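PDB 4L9P: CaaX farnesyltransferase beta subunit Ram1 from Aspergillus fumigatus, which forms the zinc-dependent, probably peptide-binding half of a heterodimer that transfers a farnesyl group to a cysteine near the C-terminus of target proteins. Local coordinates for residues S95-K100 with R422-K427; G239-C244 with C256-H261; C321-G326 with V330-Y335; T434-T439 with I497-H502; S456-F461 with D507-F512. All blocks are in the same frame, centred on the assembly; numbering follows the deposited sequence.

Contact 1 (S95-K100 with R422-K427); sequences SETVNK and RDKPGK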
# COMPACT_ATOMS: atom_id res chain seq x y z
N SER B 95 -14.37 6.45 17.15
CA SER B 95 -15.67 7.02 17.48
C SER B 95 -15.88 8.36 16.82
O SER B 95 -16.96 8.64 16.29
CB SER B 95 -15.77 7.16 18.99
OG SER B 95 -16.05 5.88 19.51
N GLU B 96 -14.86 9.20 16.81
CA GLU B 96 -14.97 10.48 16.12
C GLU B 96 -15.23 10.30 14.64
O GLU B 96 -16.00 11.03 14.05
CB GLU B 96 -13.70 11.29 16.31
CG GLU B 96 -13.51 11.80 17.74
CD GLU B 96 -12.18 12.53 17.94
OE1 GLU B 96 -11.44 12.72 16.96
OE2 GLU B 96 -11.91 12.92 19.11
N THR B 97 -14.58 9.31 14.03
CA THR B 97 -14.75 9.10 12.62
C THR B 97 -16.17 8.60 12.33
O THR B 97 -16.83 9.06 11.39
CB THR B 97 -13.70 8.04 12.13
OG1 THR B 97 -12.38 8.56 12.38
CG2 THR B 97 -13.82 7.78 10.60
N VAL B 98 -16.64 7.65 13.10
CA VAL B 98 -18.03 7.20 12.94
C VAL B 98 -19.01 8.34 13.08
O VAL B 98 -19.95 8.47 12.27
CB VAL B 98 -18.36 6.04 13.93
CG1 VAL B 98 -19.89 5.82 14.01
CG2 VAL B 98 -17.65 4.74 13.52
N ASN B 99 -18.80 9.20 14.05
CA ASN B 99 -19.76 10.29 14.26
C ASN B 99 -19.72 11.32 13.18
O ASN B 99 -20.79 11.91 12.86
CB ASN B 99 -19.52 10.92 15.61
CG ASN B 99 -19.88 9.98 16.74
OD1 ASN B 99 -20.60 8.99 16.51
ND2 ASN B 99 -19.33 10.19 17.93
N LYS B 100 -18.58 11.57 12.56
CA LYS B 100 -18.54 12.42 11.37
C LYS B 100 -19.20 11.79 10.14
O LYS B 100 -19.83 12.49 9.32
CB LYS B 100 -17.10 12.79 11.02
CG LYS B 100 -16.44 13.77 12.00
CD LYS B 100 -14.99 14.03 11.59
CE LYS B 100 -14.31 14.85 12.71
NZ LYS B 100 -12.88 15.18 12.51
N ARG B 422 -12.01 13.02 -0.92
CA ARG B 422 -11.16 13.13 0.27
C ARG B 422 -11.00 11.77 0.95
O ARG B 422 -11.75 10.80 0.72
CB ARG B 422 -11.80 14.16 1.24
CG ARG B 422 -13.19 13.72 1.72
CD ARG B 422 -13.92 14.85 2.48
NE ARG B 422 -15.29 14.45 2.76
CZ ARG B 422 -16.32 15.30 2.71
NH1 ARG B 422 -16.10 16.61 2.52
NH2 ARG B 422 -17.56 14.85 2.92
N ASP B 423 -10.03 11.77 1.86
CA ASP B 423 -9.81 10.63 2.73
C ASP B 423 -11.02 10.27 3.55
O ASP B 423 -11.55 9.15 3.51
CB ASP B 423 -8.53 11.02 3.57
CG ASP B 423 -8.38 10.30 4.90
OD1 ASP B 423 -9.12 9.39 5.24
OD2 ASP B 423 -7.40 10.66 5.64
N LYS B 424 -11.54 11.27 4.25
CA LYS B 424 -12.68 11.06 5.14
C LYS B 424 -13.27 12.43 5.45
O LYS B 424 -12.62 13.44 5.21
CB LYS B 424 -12.26 10.30 6.43
CG LYS B 424 -11.27 11.09 7.32
CD LYS B 424 -11.07 10.35 8.70
CE LYS B 424 -10.56 8.92 8.58
NZ LYS B 424 -9.16 8.85 7.93
N PRO B 425 -14.49 12.46 5.99
CA PRO B 425 -15.05 13.74 6.41
C PRO B 425 -14.12 14.49 7.30
O PRO B 425 -13.49 13.88 8.17
CB PRO B 425 -16.33 13.32 7.14
CG PRO B 425 -16.73 12.00 6.41
CD PRO B 425 -15.37 11.30 6.24
N GLY B 426 -14.01 15.79 7.10
CA GLY B 426 -13.09 16.54 7.91
C GLY B 426 -11.74 16.79 7.31
O GLY B 426 -10.97 17.61 7.82
N LYS B 427 -11.46 16.14 6.19
CA LYS B 427 -10.21 16.36 5.47
C LYS B 427 -10.46 17.14 4.19
O LYS B 427 -11.47 16.89 3.49
CB LYS B 427 -9.59 14.99 5.04
CG LYS B 427 -9.32 14.03 6.19
CD LYS B 427 -8.29 14.57 7.12
CE LYS B 427 -7.90 13.48 8.09
NZ LYS B 427 -6.77 13.93 8.99
O HOH W 1 -11.59 13.96 10.15
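K100 sets CB against CB of P425, 4.0 Å apart, and its side chain then runs on past the proline carbonyl, with CD 3.7 Å from P425 O. The chain is extended beyond CG, and a water joins the ammonium group to that oxygen: it accepts from K100 NZ at 3.0 Å and donates to P425 O at 2.7 Å. One turn earlier in helix 89-105, T97 presents its methyl group, CG2 touching K424 CE at 4.0 Å where the two side chains cross nearly at right angles; its hydroxyl is bonded to L93 O in its own helix. K424 to K427 form a type II beta turn, with G426 taking the positive phi of the third position. The turn lies in the alpha-alpha toroid, between helices 403-413 and 431-444, and helix 89-105 packs against it. Bends at chi3 and chi4 (58° and 62°) fold the K424 chain back to D423, where NZ makes a salt bridge of 2.7 Å to OD1 on the syn side of the carboxylate. The K424 side chain also comes within about 4 Å of that of the zinc ligand D365.

Contact 2 (G239-C244 with C256-H261); sequences GGFTVC and CAMVVH
A257 and M258, consecutive residues of helix 251-263, meet the ring of F241 in different ways. C256, just before them, touches the bound farnesyl analogue FII, so the helix serves the ligand pocket as well as packing against segment 239-244. A257 points at the loop and sets its methyl group over one face of the phenyl ring. CB lies 4.2 Å from the ring centroid and 19° off the normal, a CH-pi contact displaced toward the rim, with CD2 of F241 the nearest ring atom to A257 CB at 3.9 Å. M258 reaches the far end of the same ring: its SD stands 4.1 Å from F241 CZ, and the line from sulfur to centroid is 50° off the normal, an oblique approach. The methionine chain is bent at both chi2 and chi3, which curls the sulfur back to the phenyl group instead of letting it extend from the helix. L234 of helix 224-234 and A254 also touch F241, placing the ring between successive helices of the alpha-alpha toroid. The sulfur beside the phenyl ring is a Met-aromatic contact, here in the buried packing between a toroid helix and the loop that leads into it.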
# COMPACT_ATOMS: atom_id res chain seq x y z
N GLY B 239 16.02 -10.29 -3.87
CA GLY B 239 14.96 -10.45 -4.84
C GLY B 239 14.07 -9.24 -5.08
O GLY B 239 13.41 -9.13 -6.10
N GLY B 240 14.07 -8.33 -4.11
CA GLY B 240 13.31 -7.09 -4.22
C GLY B 240 14.03 -6.00 -4.98
O GLY B 240 15.11 -6.21 -5.61
N PHE B 241 13.47 -4.78 -4.87
CA PHE B 241 13.99 -3.62 -5.59
C PHE B 241 14.00 -2.43 -4.64
O PHE B 241 13.04 -2.19 -3.88
CB PHE B 241 13.03 -3.24 -6.74
CG PHE B 241 13.06 -4.19 -7.87
CD1 PHE B 241 12.31 -5.38 -7.84
CD2 PHE B 241 13.87 -3.91 -8.96
CE1 PHE B 241 12.37 -6.27 -8.95
CE2 PHE B 241 13.96 -4.83 -10.07
CZ PHE B 241 13.21 -6.00 -10.05
N THR B 242 15.07 -1.65 -4.69
CA THR B 242 15.02 -0.32 -4.09
C THR B 242 14.26 0.63 -4.98
O THR B 242 14.04 0.34 -6.16
CB THR B 242 16.48 0.22 -3.87
OG1 THR B 242 17.26 0.07 -5.09
CG2 THR B 242 17.17 -0.55 -2.73
N VAL B 243 13.83 1.77 -4.41
CA VAL B 243 13.01 2.69 -5.19
C VAL B 243 13.86 3.67 -5.99
O VAL B 243 13.38 4.29 -6.95
CB VAL B 243 12.01 3.46 -4.29
CG1 VAL B 243 11.02 2.42 -3.65
CG2 VAL B 243 12.75 4.27 -3.18
N CYS B 244 15.13 3.77 -5.62
CA CYS B 244 16.08 4.60 -6.35
C CYS B 244 17.45 4.15 -5.88
O CYS B 244 17.55 3.38 -4.87
CB CYS B 244 15.86 6.12 -6.09
SG CYS B 244 16.10 6.66 -4.42
N CYS B 256 6.23 -1.03 -8.66
CA CYS B 256 6.43 0.02 -9.65
C CYS B 256 7.47 -0.37 -10.71
O CYS B 256 7.25 -0.10 -11.90
CB CYS B 256 6.88 1.31 -8.98
SG CYS B 256 5.61 2.10 -7.92
N ALA B 257 8.57 -1.01 -10.28
CA ALA B 257 9.57 -1.42 -11.26
C ALA B 257 8.98 -2.42 -12.24
O ALA B 257 9.24 -2.35 -13.46
CB ALA B 257 10.78 -2.05 -10.54
N MET B 258 8.22 -3.39 -11.73
CA MET B 258 7.71 -4.42 -12.63
C MET B 258 6.59 -3.95 -13.54
O MET B 258 6.47 -4.45 -14.66
CB MET B 258 7.30 -5.66 -11.86
CG MET B 258 8.54 -6.37 -11.26
SD MET B 258 9.94 -6.73 -12.46
CE MET B 258 9.11 -7.59 -13.76
N VAL B 259 5.80 -2.98 -13.11
CA VAL B 259 4.81 -2.39 -14.02
C VAL B 259 5.53 -1.64 -15.12
O VAL B 259 5.13 -1.76 -16.29
CB VAL B 259 3.88 -1.44 -13.25
CG1 VAL B 259 3.15 -0.50 -14.22
CG2 VAL B 259 2.88 -2.27 -12.45
N VAL B 260 6.54 -0.82 -14.80
CA VAL B 260 7.31 -0.15 -15.87
C VAL B 260 7.94 -1.18 -16.82
O VAL B 260 7.87 -1.03 -18.06
CB VAL B 260 8.38 0.72 -15.28
CG1 VAL B 260 9.38 1.27 -16.35
CG2 VAL B 260 7.71 1.91 -14.52
N HIS B 261 8.51 -2.23 -16.23
CA HIS B 261 9.17 -3.27 -17.04
C HIS B 261 8.16 -3.90 -18.00
O HIS B 261 8.47 -4.09 -19.20
CB HIS B 261 9.74 -4.29 -16.05
CG HIS B 261 10.59 -5.34 -16.69
ND1 HIS B 261 10.08 -6.35 -17.48
CD2 HIS B 261 11.95 -5.49 -16.68
CE1 HIS B 261 11.09 -7.10 -17.92
NE2 HIS B 261 12.24 -6.60 -17.45

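Contact 3 (C321-G326 with V330-Y335); sequences CLCLLG and VVVPRY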
# COMPACT_ATOMS: atom_id res chain seq x y z
N CYS B 321 1.94 -7.27 -8.12
CA CYS B 321 3.23 -7.72 -8.66
C CYS B 321 3.20 -9.24 -8.89
O CYS B 321 3.71 -9.70 -9.93
CB CYS B 321 4.34 -7.33 -7.66
SG CYS B 321 5.97 -7.50 -8.40
N LEU B 322 2.62 -10.03 -7.96
CA LEU B 322 2.56 -11.50 -8.18
C LEU B 322 1.78 -11.82 -9.45
O LEU B 322 2.18 -12.72 -10.21
CB LEU B 322 1.87 -12.22 -7.00
CG LEU B 322 2.77 -12.35 -5.77
CD1 LEU B 322 1.91 -12.94 -4.65
CD2 LEU B 322 4.01 -13.22 -5.99
N CYS B 323 0.72 -11.05 -9.72
CA CYS B 323 -0.07 -11.29 -10.92
C CYS B 323 0.63 -10.83 -12.20
O CYS B 323 0.12 -11.13 -13.30
CB CYS B 323 -1.47 -10.63 -10.77
SG CYS B 323 -2.44 -11.51 -9.46
N LEU B 324 1.73 -10.08 -12.12
CA LEU B 324 2.59 -9.86 -13.29
C LEU B 324 3.52 -11.05 -13.59
O LEU B 324 4.22 -11.08 -14.64
CB LEU B 324 3.48 -8.62 -13.03
CG LEU B 324 2.76 -7.31 -13.10
CD1 LEU B 324 3.72 -6.23 -12.68
CD2 LEU B 324 2.30 -7.02 -14.53
N LEU B 325 3.58 -12.01 -12.68
CA LEU B 325 4.49 -13.14 -12.82
C LEU B 325 3.87 -14.42 -13.38
O LEU B 325 4.60 -15.34 -13.76
CB LEU B 325 5.18 -13.47 -11.48
CG LEU B 325 5.80 -12.24 -10.82
CD1 LEU B 325 6.41 -12.65 -9.45
CD2 LEU B 325 6.85 -11.58 -11.71
N GLY B 326 2.55 -14.51 -13.37
CA GLY B 326 1.88 -15.70 -13.89
C GLY B 326 0.40 -15.58 -13.58
O GLY B 326 -0.06 -14.48 -13.20
N VAL B 330 -2.27 -19.56 -9.90
CA VAL B 330 -1.00 -20.28 -9.72
C VAL B 330 -0.14 -19.53 -8.74
O VAL B 330 0.30 -20.09 -7.72
CB VAL B 330 -0.25 -20.47 -11.06
CG1 VAL B 330 1.15 -21.09 -10.86
CG2 VAL B 330 -1.13 -21.35 -12.01
N VAL B 331 0.07 -18.25 -8.99
CA VAL B 331 1.12 -17.56 -8.26
C VAL B 331 0.63 -17.17 -6.86
O VAL B 331 1.36 -17.38 -5.90
CB VAL B 331 1.61 -16.31 -9.06
CG1 VAL B 331 2.76 -15.67 -8.36
CG2 VAL B 331 1.99 -16.69 -10.50
N VAL B 332 -0.59 -16.69 -6.70
CA VAL B 332 -0.99 -16.14 -5.39
C VAL B 332 -1.06 -17.26 -4.33
O VAL B 332 -0.49 -17.11 -3.27
CB VAL B 332 -2.28 -15.34 -5.49
CG1 VAL B 332 -2.73 -14.87 -4.08
CG2 VAL B 332 -2.06 -14.13 -6.39
N PRO B 333 -1.65 -18.46 -4.62
CA PRO B 333 -1.68 -19.49 -3.56
C PRO B 333 -0.32 -20.12 -3.33
O PRO B 333 -0.09 -20.65 -2.23
CB PRO B 333 -2.66 -20.53 -4.10
CG PRO B 333 -3.46 -19.84 -5.19
CD PRO B 333 -2.50 -18.81 -5.77
N ARG B 334 0.58 -20.06 -4.31
CA ARG B 334 1.88 -20.65 -4.10
C ARG B 334 2.67 -19.79 -3.13
O ARG B 334 3.38 -20.35 -2.25
CB ARG B 334 2.62 -20.72 -5.41
CG ARG B 334 4.07 -21.24 -5.20
CD ARG B 334 4.76 -21.66 -6.48
NE ARG B 334 6.14 -22.07 -6.16
CZ ARG B 334 7.06 -22.37 -7.07
NH1 ARG B 334 6.74 -22.31 -8.36
NH2 ARG B 334 8.31 -22.72 -6.70
N TYR B 335 2.59 -18.45 -3.25
CA TYR B 335 3.50 -17.58 -2.48
C TYR B 335 2.83 -16.92 -1.27
O TYR B 335 3.53 -16.38 -0.41
CB TYR B 335 4.15 -16.53 -3.41
CG TYR B 335 5.08 -17.20 -4.40
CD1 TYR B 335 6.34 -17.67 -4.00
CD2 TYR B 335 4.67 -17.43 -5.72
CE1 TYR B 335 7.16 -18.36 -4.91
CE2 TYR B 335 5.49 -18.09 -6.65
CZ TYR B 335 6.72 -18.54 -6.22
OH TYR B 335 7.54 -19.20 -7.10
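L322 and V331 carry this contact, with V332 third. L322, in helix 312-323, directs its side chain at helix 328-335, and its CD2 reaches V331 CG1 at 3.6 Å. The same valine methyl also rests on the backbone, 3.5 Å from L322 O, an oxygen that accepts the backbone N-H of L325. V331 has two conformers, and in the one described both of its branches are employed: CG1 is turned to the leucine, while CG2 reaches to the glycine that ends the first segment, 3.5 Å from G326 CA. G326, with positive phi, is the first residue to leave helical geometry, and the valine packs on it. V332 lies alongside: its CG2 meets C323 SG at 4.1 Å and, more loosely, CB of L322. One turn on, CB of Y335 adds a further touch on L322 CD2 at 4.2 Å; the leucine methyl approaches the ring obliquely. P289 and L292 of helix 288-293 also touch L322, and S227 and K230 of the alpha subunit Ram2 bond to the carbonyls of P333 and Y335. The arrangement is one of two consecutive helices of the alpha-alpha toroid, joined by a short link and packed as a hairpin-like pair through mainly apolar side chains.

Contact 4 (T434-T439 with I497-H502); sequences TCYALT and IFVIPH
V499 turns a single methyl, CG1, to helix 431-444, where it meets two side chains one helical turn apart. The closer is T439, whose CG2 lies 4.0 Å from V499 CG1 as the two side chains cross at about a right angle. The other is Y436, approached at the edge of its ring and near the ring plane: CE1 stands 4.4 Å from V499 CG1. The tyrosine leaves its helix beside rather than straight at the loop, and the outer part of its ring brings it close. How T439 is turned decides which branch packs. OG1 lies beside the backbone N (chi1 -68°), which places the methyl anti to it, toward the valine, while OG1 donates to C435 O of its own helix at 2.8 Å. That bond comes from above the carbonyl plane, 44° out of it, and C435 O also accepts from T439 N, so two donors hold the one buried oxygen. Helix 431-444 belongs to the alpha-alpha toroid and carries the zinc ligand H433; the Y436 side chain is about 4 Å from that of C367, another zinc ligand, and about 6 Å from the bound FII. The rings of H370 and W371 also meet the Y436 ring. On the loop side, V499 rests on Y255 and Y204, and its carbonyl accepts from the hydroxyl of Y156, tying segment 497-502 to three further helices.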
# COMPACT_ATOMS: atom_id res chain seq x y z
N THR B 434 -8.79 11.95 -4.82
CA THR B 434 -9.78 12.00 -5.89
C THR B 434 -9.52 10.85 -6.86
O THR B 434 -10.46 10.07 -7.19
CB THR B 434 -9.69 13.36 -6.64
OG1 THR B 434 -9.96 14.40 -5.71
CG2 THR B 434 -10.72 13.40 -7.77
N CYS B 435 -8.28 10.69 -7.33
CA CYS B 435 -8.00 9.56 -8.20
C CYS B 435 -8.40 8.19 -7.59
O CYS B 435 -9.07 7.35 -8.25
CB CYS B 435 -6.47 9.56 -8.49
SG CYS B 435 -5.86 8.12 -9.39
N TYR B 436 -7.94 7.94 -6.35
CA TYR B 436 -8.12 6.59 -5.83
C TYR B 436 -9.54 6.30 -5.32
O TYR B 436 -9.98 5.15 -5.42
CB TYR B 436 -7.04 6.24 -4.79
CG TYR B 436 -5.69 6.10 -5.50
CD1 TYR B 436 -5.50 5.19 -6.57
CD2 TYR B 436 -4.61 6.90 -5.13
CE1 TYR B 436 -4.27 5.02 -7.20
CE2 TYR B 436 -3.39 6.76 -5.77
CZ TYR B 436 -3.20 5.83 -6.79
OH TYR B 436 -1.98 5.70 -7.43
N ALA B 437 -10.28 7.32 -4.86
CA ALA B 437 -11.71 7.07 -4.56
C ALA B 437 -12.47 6.77 -5.85
O ALA B 437 -13.29 5.85 -5.87
CB ALA B 437 -12.33 8.25 -3.86
N LEU B 438 -12.16 7.49 -6.94
CA LEU B 438 -12.82 7.20 -8.22
C LEU B 438 -12.43 5.82 -8.72
O LEU B 438 -13.24 5.08 -9.27
CB LEU B 438 -12.50 8.27 -9.26
CG LEU B 438 -13.13 9.65 -8.96
CD1 LEU B 438 -12.52 10.65 -9.94
CD2 LEU B 438 -14.65 9.62 -9.13
N THR B 439 -11.16 5.45 -8.54
CA THR B 439 -10.68 4.15 -9.02
C THR B 439 -11.46 3.03 -8.31
O THR B 439 -11.95 2.07 -8.92
CB THR B 439 -9.17 4.02 -8.77
OG1 THR B 439 -8.46 4.94 -9.61
CG2 THR B 439 -8.70 2.64 -9.13
N ILE B 497 -4.32 -4.38 -12.28
CA ILE B 497 -2.87 -4.36 -11.99
C ILE B 497 -2.25 -3.02 -12.42
O ILE B 497 -1.46 -2.46 -11.67
CB ILE B 497 -2.14 -5.45 -12.81
CG1 ILE B 497 -2.65 -6.81 -12.39
CG2 ILE B 497 -0.64 -5.36 -12.62
CD1 ILE B 497 -2.05 -7.97 -13.24
N PHE B 498 -2.61 -2.49 -13.60
CA PHE B 498 -1.89 -1.32 -14.16
C PHE B 498 -2.54 -0.01 -13.75
O PHE B 498 -1.93 1.06 -13.89
CB PHE B 498 -1.80 -1.39 -15.68
CG PHE B 498 -0.98 -2.60 -16.14
CD1 PHE B 498 0.36 -2.72 -15.74
CD2 PHE B 498 -1.58 -3.66 -16.89
CE1 PHE B 498 1.12 -3.81 -16.12
CE2 PHE B 498 -0.80 -4.78 -17.29
CZ PHE B 498 0.57 -4.85 -16.91
N VAL B 499 -3.80 -0.05 -13.29
CA VAL B 499 -4.43 1.19 -12.77
C VAL B 499 -4.52 2.32 -13.81
O VAL B 499 -4.30 3.50 -13.53
CB VAL B 499 -3.84 1.67 -11.39
CG1 VAL B 499 -4.96 2.41 -10.63
CG2 VAL B 499 -3.37 0.50 -10.55
N ILE B 500 -4.88 1.90 -15.03
CA ILE B 500 -5.20 2.74 -16.17
C ILE B 500 -6.21 1.95 -17.00
O ILE B 500 -6.41 0.76 -16.78
CB ILE B 500 -3.91 3.02 -17.05
CG1 ILE B 500 -3.13 1.73 -17.38
CG2 ILE B 500 -3.00 4.09 -16.38
CD1 ILE B 500 -1.98 1.99 -18.40
N PRO B 501 -6.85 2.60 -17.98
CA PRO B 501 -7.80 1.82 -18.79
C PRO B 501 -7.11 0.64 -19.49
O PRO B 501 -5.94 0.72 -19.91
CB PRO B 501 -8.27 2.84 -19.82
CG PRO B 501 -8.10 4.19 -19.12
CD PRO B 501 -6.84 4.04 -18.29
N HIS B 502 -7.83 -0.48 -19.63
CA HIS B 502 -7.26 -1.63 -20.31
C HIS B 502 -6.68 -1.33 -21.68
O HIS B 502 -5.59 -1.82 -22.01
CB HIS B 502 -8.30 -2.74 -20.49
CG HIS B 502 -8.83 -3.29 -19.21
ND1 HIS B 502 -9.55 -2.52 -18.30
CD2 HIS B 502 -8.75 -4.54 -18.68
CE1 HIS B 502 -9.86 -3.27 -17.26
NE2 HIS B 502 -9.41 -4.51 -17.48

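Contact 5 (S456-F461 with D507-F512); sequences SSKDDF and DIRVWF
R509 reaches out from helix 502-513 into the curve of the loop 456-461, and its guanidinium is the centre of every contact here. The polar approaches come first. S456 OG lies 3.3 Å from R509 NH2, and both residues share a partner in E513, which accepts from the serine hydroxyl and makes a salt bridge with R509 NE. Of the charged groups, D460 sets OD2 4.0 Å from R509 NH2, at the edge of the guanidinium and beyond salt-bridge range, so its attraction is probably modest; K458 sends its ammonium instead to D265. In van der Waals contact, CB of K458 lies by the guanidinium edge. The aromatic approach is oblique: CD2 of F461 meets R509 NH1 at 3.4 Å with ring and guanidinium planes 82° apart. NH1 itself is bonded to A262 O. A bend at chi2 (65°) after an anti first torsion carries the guanidinium between serine and phenylalanine. Within the loop, K458 N donates to S456 OG at 3.0 Å in a nearly straight bond (159°), so the serine oxygen both closes an ST turn and borders the arginine. That turn is used where the loop between strands 446-449 and 468-471 packs against the C-terminal helix 502-513.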
# COMPACT_ATOMS: atom_id res chain seq x y z
N SER B 456 -0.85 -9.74 -25.23
CA SER B 456 0.59 -9.90 -25.43
C SER B 456 0.89 -11.08 -26.32
O SER B 456 0.21 -12.13 -26.23
CB SER B 456 1.33 -10.09 -24.10
OG SER B 456 2.73 -10.36 -24.31
N SER B 457 1.90 -10.90 -27.17
CA SER B 457 2.40 -11.96 -28.02
C SER B 457 3.40 -12.86 -27.29
O SER B 457 3.73 -13.95 -27.78
CB SER B 457 3.03 -11.36 -29.27
OG SER B 457 2.04 -10.70 -30.03
N LYS B 458 3.86 -12.44 -26.12
CA LYS B 458 4.93 -13.14 -25.39
C LYS B 458 4.41 -13.82 -24.12
O LYS B 458 3.32 -13.48 -23.60
CB LYS B 458 6.06 -12.14 -25.03
CG LYS B 458 6.54 -11.35 -26.23
CD LYS B 458 7.56 -10.29 -25.86
CE LYS B 458 8.13 -9.62 -27.13
NZ LYS B 458 9.41 -8.87 -26.91
N ASP B 459 5.22 -14.72 -23.54
CA ASP B 459 4.75 -15.49 -22.38
C ASP B 459 4.83 -14.79 -21.00
O ASP B 459 3.99 -15.01 -20.17
CB ASP B 459 5.49 -16.83 -22.23
CG ASP B 459 5.18 -17.80 -23.34
OD1 ASP B 459 4.24 -17.56 -24.13
OD2 ASP B 459 5.91 -18.86 -23.29
N ASP B 460 5.88 -14.00 -20.74
CA ASP B 460 6.24 -13.55 -19.37
C ASP B 460 5.11 -13.00 -18.44
O ASP B 460 4.94 -13.39 -17.24
CB ASP B 460 7.26 -12.40 -19.51
CG ASP B 460 8.05 -12.56 -20.70
OD1 ASP B 460 9.00 -13.41 -20.49
OD2 ASP B 460 7.66 -11.91 -21.78
N PHE B 461 4.42 -12.03 -19.02
CA PHE B 461 3.38 -11.26 -18.40
C PHE B 461 2.09 -11.60 -19.14
O PHE B 461 1.19 -10.78 -19.17
CB PHE B 461 3.69 -9.77 -18.62
CG PHE B 461 4.99 -9.32 -17.99
CD1 PHE B 461 5.09 -9.09 -16.61
CD2 PHE B 461 6.08 -9.05 -18.76
CE1 PHE B 461 6.31 -8.66 -16.00
CE2 PHE B 461 7.33 -8.65 -18.17
CZ PHE B 461 7.43 -8.38 -16.80
N ASP B 507 -2.37 -0.87 -25.50
CA ASP B 507 -1.78 -0.17 -26.62
C ASP B 507 -0.29 0.09 -26.40
O ASP B 507 0.53 -0.05 -27.33
CB ASP B 507 -2.46 1.17 -26.87
CG ASP B 507 -3.81 1.04 -27.57
OD1 ASP B 507 -4.15 -0.06 -28.06
OD2 ASP B 507 -4.50 2.08 -27.59
N ILE B 508 0.11 0.49 -25.18
CA ILE B 508 1.50 0.76 -24.96
C ILE B 508 2.32 -0.52 -25.00
O ILE B 508 3.40 -0.54 -25.61
CB ILE B 508 1.72 1.58 -23.67
CG1 ILE B 508 3.18 2.14 -23.65
CG2 ILE B 508 1.41 0.75 -22.41
CD1 ILE B 508 3.40 3.18 -22.50
N ARG B 509 1.83 -1.58 -24.37
CA ARG B 509 2.57 -2.86 -24.37
C ARG B 509 2.76 -3.37 -25.81
O ARG B 509 3.86 -3.80 -26.19
CB ARG B 509 1.80 -3.91 -23.55
CG ARG B 509 2.33 -5.34 -23.68
CD ARG B 509 3.74 -5.52 -23.10
NE ARG B 509 4.13 -6.90 -23.30
CZ ARG B 509 5.00 -7.58 -22.56
NH1 ARG B 509 5.60 -7.03 -21.50
NH2 ARG B 509 5.25 -8.87 -22.89
N VAL B 510 1.68 -3.32 -26.61
CA VAL B 510 1.76 -3.87 -27.95
C VAL B 510 2.68 -3.01 -28.81
O VAL B 510 3.47 -3.56 -29.60
CB VAL B 510 0.35 -3.97 -28.56
CG1 VAL B 510 0.45 -4.28 -30.10
CG2 VAL B 510 -0.45 -5.05 -27.86
N TRP B 511 2.63 -1.70 -28.63
CA TRP B 511 3.55 -0.83 -29.38
C TRP B 511 5.00 -1.19 -29.08
O TRP B 511 5.84 -1.34 -30.00
CB TRP B 511 3.30 0.66 -29.11
CG TRP B 511 4.09 1.60 -30.04
CD1 TRP B 511 3.71 2.00 -31.32
CD2 TRP B 511 5.38 2.21 -29.81
NE1 TRP B 511 4.65 2.84 -31.86
CE2 TRP B 511 5.70 2.96 -30.97
CE3 TRP B 511 6.28 2.19 -28.76
CZ2 TRP B 511 6.88 3.70 -31.08
CZ3 TRP B 511 7.47 2.92 -28.87
CH2 TRP B 511 7.75 3.66 -30.01
N PHE B 512 5.30 -1.35 -27.80
CA PHE B 512 6.67 -1.67 -27.45
C PHE B 512 7.09 -3.06 -27.87
O PHE B 512 8.25 -3.25 -28.29
CB PHE B 512 6.94 -1.43 -25.95
CG PHE B 512 7.21 0.02 -25.64
CD1 PHE B 512 8.38 0.60 -26.03
CD2 PHE B 512 6.27 0.80 -25.01
CE1 PHE B 512 8.63 1.96 -25.80
CE2 PHE B 512 6.51 2.16 -24.79
CZ PHE B 512 7.70 2.73 -25.16

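Contacts 2 and 4 are fully buried and apolar across their segments, contact 3 is partly buried but equally apolar, and contacts 1 and 5 lie toward the surface, where lysine, arginine and a bridging water enter. Contacts 2 and 3 meet directly, M258 CB lying 3.7 Å from L324 CD1, and L324 also packs on F498 of contact 4, so these three form one continuous core. F461 links contact 5 to it through M258 and H261. Contact 1 stands apart on the opposite side of the chain's centre from contacts 2, 3 and 5, yet it and contact 4 both come within about 7 Å of the zinc ion, through the side chains of K424 and Y436.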